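Glycosyl hydrolase (Streptomyces cattleya, PDB 7LR8) is a family GH5 glycosidase that probably hydrolyses the beta-1,4 bond between mannose and N-acetylglucosamine of the N-glycan core during glycan breakdown. Local coordinates at residues A352-V364 and G393-T405. The protein carries 1 engineered substitution. Residues are numbered along the deposited sequence; the frame is centred on the assembly and turned at random.
Sequences APRPRTTALVVDV and GARPTTVLAEHAT
Arg356 NH1 donates to Pro396 O at 2.7 Å, the carbonyl oxygen in the guanidinium plane while the nitrogen stands above the carbonyl plane. With CG beside its backbone N (chi1 -64°) and the chain extended to NE, Arg356 runs over the peptide that joins Arg395 to Pro396, its CD 3.2 Å from Arg395 O; NH2 goes on to Asp294 O. Arg395 crosses it at about a right angle, guanidinium planes 77° apart, and bends at chi3 to hold two successive carbonyls from its edge: NH2 to Arg354 O (2.8 Å) and NH1 to Pro355 O (2.9 Å). The two like charges come close, and the salt bridge from Arg395 NE to Asp294 probably offsets them. Were Arg356 an alanine, Pro396 O would probably lose this donor and one side of the Arg395 guanidinium its cover. Beyond, five backbone bonds, from Thr397 N to Thr358 O through Ala401 N to Val362 O, join the strands. Ala359 CB packs on Val399 CG1 (3.7 Å) on one face; Val362 CG2 meets Thr398 CB on the other. Strands 358-362 and 397-400, linked through helix 381-391, form a parallel beta-alpha-beta unit in a small C-terminal sheet, apart from the (beta/alpha)8 barrel and its glycan pocket.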
# COMPACT_ATOMS: atom_id res chain seq x y z
N ALA B 352 -34.99 -18.21 27.00
CA ALA B 352 -34.55 -19.50 26.49
C ALA B 352 -34.55 -19.47 24.96
O ALA B 352 -35.40 -18.82 24.35
CB ALA B 352 -35.48 -20.61 26.99
N PRO B 353 -33.61 -20.16 24.32
CA PRO B 353 -33.67 -20.27 22.86
C PRO B 353 -34.92 -21.05 22.47
O PRO B 353 -35.41 -21.90 23.22
CB PRO B 353 -32.39 -21.03 22.50
CG PRO B 353 -32.07 -21.81 23.72
CD PRO B 353 -32.52 -20.98 24.89
N ARG B 354 -35.44 -20.73 21.29
CA ARG B 354 -36.62 -21.40 20.77
C ARG B 354 -36.25 -22.07 19.46
O ARG B 354 -35.87 -21.38 18.49
CB ARG B 354 -37.79 -20.42 20.57
CG ARG B 354 -38.22 -19.74 21.86
CD ARG B 354 -39.30 -18.69 21.64
NE ARG B 354 -39.82 -18.22 22.93
CZ ARG B 354 -40.93 -18.66 23.52
NH1 ARG B 354 -41.68 -19.57 22.93
NH2 ARG B 354 -41.30 -18.17 24.70
N PRO B 355 -36.32 -23.40 19.38
CA PRO B 355 -35.95 -24.10 18.14
C PRO B 355 -36.86 -23.69 16.99
O PRO B 355 -37.98 -23.21 17.17
CB PRO B 355 -36.15 -25.58 18.50
CG PRO B 355 -36.15 -25.62 20.01
CD PRO B 355 -36.75 -24.32 20.44
N ARG B 356 -36.35 -23.91 15.78
CA ARG B 356 -37.07 -23.62 14.55
C ARG B 356 -37.33 -24.93 13.82
O ARG B 356 -36.42 -25.51 13.22
CB ARG B 356 -36.27 -22.64 13.69
CG ARG B 356 -36.10 -21.29 14.36
CD ARG B 356 -35.57 -20.23 13.40
NE ARG B 356 -35.84 -18.91 13.96
CZ ARG B 356 -36.08 -17.81 13.25
NH1 ARG B 356 -36.08 -17.85 11.93
NH2 ARG B 356 -36.32 -16.67 13.89
N THR B 357 -38.57 -25.41 13.89
CA THR B 357 -38.92 -26.72 13.37
C THR B 357 -39.38 -26.70 11.92
O THR B 357 -39.57 -27.78 11.34
CB THR B 357 -40.02 -27.35 14.24
OG1 THR B 357 -40.03 -28.77 14.03
CG2 THR B 357 -41.39 -26.77 13.87
N THR B 358 -39.59 -25.53 11.33
CA THR B 358 -40.00 -25.38 9.94
C THR B 358 -38.81 -24.92 9.11
O THR B 358 -38.20 -23.89 9.41
CB THR B 358 -41.15 -24.38 9.80
OG1 THR B 358 -42.29 -24.83 10.56
CG2 THR B 358 -41.54 -24.23 8.33
N ALA B 359 -38.49 -25.67 8.05
CA ALA B 359 -37.31 -25.40 7.23
C ALA B 359 -37.71 -25.11 5.79
O ALA B 359 -38.53 -25.83 5.21
CB ALA B 359 -36.34 -26.57 7.29
N LEU B 360 -37.12 -24.06 5.23
CA LEU B 360 -37.31 -23.72 3.82
C LEU B 360 -36.22 -24.41 3.00
O LEU B 360 -35.04 -24.37 3.37
CB LEU B 360 -37.23 -22.20 3.62
CG LEU B 360 -37.17 -21.67 2.19
CD1 LEU B 360 -38.52 -21.85 1.51
CD2 LEU B 360 -36.75 -20.21 2.18
N VAL B 361 -36.62 -25.03 1.89
CA VAL B 361 -35.65 -25.75 1.05
C VAL B 361 -34.80 -24.76 0.28
O VAL B 361 -35.32 -23.87 -0.41
CB VAL B 361 -36.37 -26.72 0.10
CG1 VAL B 361 -35.35 -27.38 -0.83
CG2 VAL B 361 -37.16 -27.75 0.88
N VAL B 362 -33.48 -24.93 0.35
CA VAL B 362 -32.53 -24.09 -0.38
C VAL B 362 -31.87 -24.95 -1.45
O VAL B 362 -31.13 -25.89 -1.13
CB VAL B 362 -31.49 -23.47 0.55
CG1 VAL B 362 -30.46 -22.68 -0.24
CG2 VAL B 362 -32.18 -22.59 1.59
N ASP B 363 -32.12 -24.62 -2.72
CA ASP B 363 -31.56 -25.34 -3.86
C ASP B 363 -30.68 -24.35 -4.61
O ASP B 363 -31.19 -23.45 -5.28
CB ASP B 363 -32.67 -25.90 -4.75
CG ASP B 363 -32.14 -26.83 -5.84
OD1 ASP B 363 -30.92 -26.83 -6.12
OD2 ASP B 363 -32.97 -27.55 -6.44
N VAL B 364 -29.37 -24.51 -4.48
CA VAL B 364 -28.40 -23.64 -5.14
C VAL B 364 -27.65 -24.38 -6.24
O VAL B 364 -26.58 -23.95 -6.66
CB VAL B 364 -27.42 -23.02 -4.13
CG1 VAL B 364 -28.20 -22.19 -3.09
CG2 VAL B 364 -26.60 -24.10 -3.44
N GLY B 393 -44.81 -15.46 10.69
CA GLY B 393 -44.54 -15.95 12.03
C GLY B 393 -44.11 -17.40 12.12
O GLY B 393 -44.11 -17.96 13.22
N ALA B 394 -43.75 -18.01 10.99
CA ALA B 394 -43.31 -19.40 10.96
C ALA B 394 -41.91 -19.62 11.51
O ALA B 394 -41.51 -20.78 11.68
CB ALA B 394 -43.38 -19.94 9.53
N ARG B 395 -41.15 -18.56 11.78
CA ARG B 395 -39.79 -18.65 12.31
C ARG B 395 -38.96 -19.68 11.54
O ARG B 395 -38.48 -20.66 12.11
CB ARG B 395 -39.83 -18.99 13.79
CG ARG B 395 -40.75 -18.06 14.63
CD ARG B 395 -40.64 -18.34 16.16
NE ARG B 395 -39.24 -18.30 16.58
CZ ARG B 395 -38.53 -19.37 16.93
NH1 ARG B 395 -39.10 -20.56 16.95
NH2 ARG B 395 -37.25 -19.23 17.26
N PRO B 396 -38.78 -19.49 10.23
CA PRO B 396 -38.14 -20.53 9.42
C PRO B 396 -36.65 -20.67 9.69
O PRO B 396 -35.95 -19.69 9.99
CB PRO B 396 -38.38 -20.06 7.98
CG PRO B 396 -38.43 -18.55 8.10
CD PRO B 396 -39.14 -18.31 9.43
N THR B 397 -36.16 -21.91 9.59
CA THR B 397 -34.75 -22.17 9.31
C THR B 397 -34.64 -22.57 7.85
O THR B 397 -35.60 -22.44 7.08
CB THR B 397 -34.16 -23.23 10.25
OG1 THR B 397 -32.74 -23.32 10.05
CG2 THR B 397 -34.79 -24.61 10.01
N THR B 398 -33.46 -23.06 7.44
CA THR B 398 -33.25 -23.52 6.07
C THR B 398 -32.67 -24.92 6.07
O THR B 398 -32.08 -25.38 7.06
CB THR B 398 -32.33 -22.57 5.27
OG1 THR B 398 -31.00 -22.56 5.81
CG2 THR B 398 -32.89 -21.15 5.28
N VAL B 399 -32.86 -25.62 4.95
CA VAL B 399 -32.32 -26.96 4.76
C VAL B 399 -31.95 -27.11 3.29
O VAL B 399 -32.67 -26.63 2.41
CB VAL B 399 -33.32 -28.05 5.22
CG1 VAL B 399 -34.58 -28.04 4.37
CG2 VAL B 399 -32.66 -29.44 5.19
N LEU B 400 -30.81 -27.75 3.03
CA LEU B 400 -30.38 -27.97 1.65
C LEU B 400 -31.28 -28.98 0.95
O LEU B 400 -31.80 -29.92 1.56
CB LEU B 400 -28.93 -28.47 1.61
CG LEU B 400 -27.83 -27.45 1.83
CD1 LEU B 400 -26.48 -28.14 1.65
CD2 LEU B 400 -27.97 -26.28 0.86
N ALA B 401 -31.46 -28.77 -0.36
CA ALA B 401 -32.24 -29.69 -1.18
C ALA B 401 -31.80 -31.14 -0.98
O ALA B 401 -32.63 -32.05 -0.87
CB ALA B 401 -32.14 -29.31 -2.66
N GLU B 402 -30.48 -31.36 -0.91
CA GLU B 402 -29.95 -32.71 -0.75
C GLU B 402 -30.32 -33.34 0.59
O GLU B 402 -30.19 -34.56 0.74
CB GLU B 402 -28.43 -32.70 -0.92
CG GLU B 402 -27.71 -31.71 -0.01
CD GLU B 402 -26.22 -31.60 -0.32
OE1 GLU B 402 -25.45 -32.47 0.15
OE2 GLU B 402 -25.83 -30.64 -1.02
N HIS B 403 -30.77 -32.53 1.55
CA HIS B 403 -31.15 -33.02 2.87
C HIS B 403 -32.64 -32.90 3.14
O HIS B 403 -33.09 -33.23 4.24
CB HIS B 403 -30.38 -32.27 3.97
CG HIS B 403 -28.89 -32.47 3.91
ND1 HIS B 403 -28.31 -33.72 3.90
CD2 HIS B 403 -27.87 -31.58 3.86
CE1 HIS B 403 -27.00 -33.59 3.85
NE2 HIS B 403 -26.71 -32.30 3.82
N ALA B 404 -33.43 -32.44 2.16
CA ALA B 404 -34.84 -32.14 2.39
C ALA B 404 -35.65 -33.38 2.79
O ALA B 404 -36.71 -33.23 3.40
CB ALA B 404 -35.45 -31.49 1.15
N THR B 405 -35.18 -34.58 2.44
CA THR B 405 -35.85 -35.82 2.82
C THR B 405 -34.96 -36.73 3.66
O THR B 405 -35.22 -37.94 3.75
CB THR B 405 -36.34 -36.57 1.57
OG1 THR B 405 -35.22 -36.88 0.73
CG2 THR B 405 -37.35 -35.73 0.80
O HOH W 1 -39.81 -23.01 12.81
O HOH W 2 -42.98 -22.87 12.41